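Local structure of DUF574 domain-containing protein (Thermobifida fusca, 2QE6) at residues S79-L84 with A105-V110. The protein probably transfers methyl groups from S-adenosylmethionine, which it binds in its Rossmann-like fold, although its substrate is not established. The protein carries 1 engineered substitution. Numbering follows the deposited sequence.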
loop_
_atom_site.group_PDB
_atom_site.type_symbol
_atom_site.label_atom_id
_atom_site.label_comp_id
_atom_site.label_asym_id
_atom_site.label_seq_id
_atom_site.Cartn_x
_atom_site.Cartn_y
_atom_site.Cartn_z
ATOM N N SER A 79 -1.496 -10.500 14.437
ATOM C CA SER A 79 -0.504 -9.772 15.221
ATOM C C SER A 79 0.789 -9.486 14.473
ATOM O O SER A 79 1.671 -8.913 15.053
ATOM C CB SER A 79 -0.200 -10.515 16.537
ATOM O OG SER A 79 -1.381 -10.625 17.271
ATOM N N GLN A 80 0.852 -9.808 13.169
ATOM C CA GLN A 80 2.083 -9.759 12.382
ATOM C C GLN A 80 1.739 -9.189 11.033
ATOM O O GLN A 80 0.911 -9.772 10.359
ATOM C CB GLN A 80 2.653 -11.168 12.104
ATOM C CG GLN A 80 2.730 -12.090 13.296
ATOM C CD GLN A 80 3.558 -13.341 13.057
ATOM O OE1 GLN A 80 4.677 -13.459 13.563
ATOM N NE2 GLN A 80 3.003 -14.300 12.332
ATOM N N PHE A 81 2.338 -8.054 10.664
ATOM C CA PHE A 81 2.066 -7.405 9.362
ATOM C C PHE A 81 3.377 -7.148 8.632
ATOM O O PHE A 81 4.381 -6.730 9.242
ATOM C CB PHE A 81 1.319 -6.059 9.533
ATOM C CG PHE A 81 0.006 -6.173 10.240
ATOM C CD1 PHE A 81 -0.055 -6.398 11.595
ATOM C CD2 PHE A 81 -1.169 -6.121 9.541
ATOM C CE1 PHE A 81 -1.274 -6.525 12.244
ATOM C CE2 PHE A 81 -2.399 -6.265 10.195
ATOM C CZ PHE A 81 -2.445 -6.449 11.536
ATOM N N LEU A 82 3.353 -7.397 7.324
ATOM C CA LEU A 82 4.425 -7.022 6.417
ATOM C C LEU A 82 3.850 -6.038 5.405
ATOM O O LEU A 82 2.990 -6.379 4.598
ATOM C CB LEU A 82 4.994 -8.258 5.716
ATOM C CG LEU A 82 6.155 -8.032 4.747
ATOM C CD1 LEU A 82 7.312 -7.280 5.420
ATOM C CD2 LEU A 82 6.620 -9.388 4.172
ATOM N N ASP A 83 4.287 -4.796 5.501
ATOM C CA ASP A 83 3.679 -3.706 4.766
ATOM C C ASP A 83 4.637 -3.317 3.646
ATOM O O ASP A 83 5.625 -2.579 3.851
ATOM C CB ASP A 83 3.391 -2.559 5.727
ATOM C CG ASP A 83 2.600 -1.386 5.096
ATOM O OD1 ASP A 83 2.264 -1.414 3.879
ATOM O OD2 ASP A 83 2.344 -0.395 5.855
ATOM N N LEU A 84 4.329 -3.846 2.448
ATOM C CA LEU A 84 5.191 -3.728 1.288
ATOM C C LEU A 84 4.863 -2.480 0.462
ATOM O O LEU A 84 3.726 -2.315 -0.005
ATOM C CB LEU A 84 5.000 -4.944 0.396
ATOM C CG LEU A 84 5.351 -6.288 1.069
ATOM C CD1 LEU A 84 4.903 -7.431 0.155
ATOM C CD2 LEU A 84 6.842 -6.406 1.428
ATOM N N ALA A 105 0.738 -6.082 18.414
ATOM C CA ALA A 105 0.892 -6.230 16.974
ATOM C C ALA A 105 2.308 -5.831 16.565
ATOM O O ALA A 105 2.900 -4.908 17.171
ATOM C CB ALA A 105 -0.140 -5.374 16.237
ATOM N N ARG A 106 2.829 -6.505 15.526
ATOM C CA ARG A 106 4.187 -6.273 15.026
ATOM C C ARG A 106 4.126 -5.961 13.547
ATOM O O ARG A 106 3.415 -6.662 12.807
ATOM C CB ARG A 106 5.068 -7.491 15.276
ATOM C CG ARG A 106 5.280 -7.765 16.778
ATOM C CD ARG A 106 6.358 -8.805 17.022
ATOM N NE ARG A 106 6.056 -10.026 16.272
ATOM C CZ ARG A 106 5.198 -10.979 16.652
ATOM N NH1 ARG A 106 4.518 -10.892 17.792
ATOM N NH2 ARG A 106 5.011 -12.032 15.862
ATOM N N VAL A 107 4.797 -4.882 13.140
ATOM C CA VAL A 107 4.726 -4.422 11.747
ATOM C C VAL A 107 6.137 -4.188 11.232
ATOM O O VAL A 107 6.981 -3.575 11.928
ATOM C CB VAL A 107 3.876 -3.103 11.587
ATOM C CG1 VAL A 107 3.802 -2.679 10.130
ATOM C CG2 VAL A 107 2.446 -3.312 12.134
ATOM N N VAL A 108 6.392 -4.694 10.031
ATOM C CA VAL A 108 7.644 -4.491 9.338
ATOM C C VAL A 108 7.305 -3.762 8.050
ATOM O O VAL A 108 6.558 -4.276 7.239
ATOM C CB VAL A 108 8.355 -5.824 9.029
ATOM C CG1 VAL A 108 9.598 -5.573 8.123
ATOM C CG2 VAL A 108 8.725 -6.571 10.350
ATOM N N TYR A 109 7.828 -2.543 7.906
ATOM C CA TYR A 109 7.598 -1.753 6.717
ATOM C C TYR A 109 8.754 -1.903 5.724
ATOM O O TYR A 109 9.906 -1.951 6.107
ATOM C CB TYR A 109 7.487 -0.272 7.052
ATOM C CG TYR A 109 6.365 0.204 7.955
ATOM C CD1 TYR A 109 5.077 0.403 7.484
ATOM C CD2 TYR A 109 6.624 0.558 9.268
ATOM C CE1 TYR A 109 4.042 0.931 8.326
ATOM C CE2 TYR A 109 5.626 1.082 10.092
ATOM C CZ TYR A 109 4.337 1.269 9.616
ATOM O OH TYR A 109 3.397 1.812 10.503
ATOM N N VAL A 110 8.439 -1.916 4.436
ATOM C CA VAL A 110 9.448 -2.052 3.388
ATOM C C VAL A 110 9.130 -1.024 2.311
ATOM O O VAL A 110 7.979 -0.920 1.890
ATOM C CB VAL A 110 9.416 -3.477 2.770
ATOM C CG1 VAL A 110 10.491 -3.644 1.682
ATOM C CG2 VAL A 110 9.585 -4.521 3.907
#
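L82 lays its CD1 methyl between V108 and V110, 3.9 Å from V108 CG1 and equally far from V110 CG2; with CG anti to the backbone N (chi1 -179°), chi2 near 54° turns that branch toward the neighbouring strand. L84 CD2 runs alongside V110 and extends this apolar face. Beneath lies a parallel ladder, with F81 and D83 each giving N-H and C=O to 106-110; the bond from D83 N to V108 O is 2.9 Å long and almost straight. On the opposite face F81 CB packs on V107 CG2, D83 OD2 sits 3.3 Å from Y109 CE1 at the ring edge, and V107 CG1 lies over the centre of one face of the Y109 ring. Where the strands begin, Q80 OE1 meets R106 NH2 at the guanidinium edge in a short but weak, strongly bent hydrogen bond (115°); Q80 OE1 also accepts from D154 N, while R106 NE gives to M152 O. An alanine at Q80 would probably leave R106 NH2 without this acceptor and D154 N without its mate. The beta-alpha-beta crossover through helix 94-101 pairs these strands in a Rossmann-like fold. Backbone bonds and apolar packing thus fix their register, while D83 OD2, hydrogen-bonded to T94, is held near the bound S-adenosylmethionine.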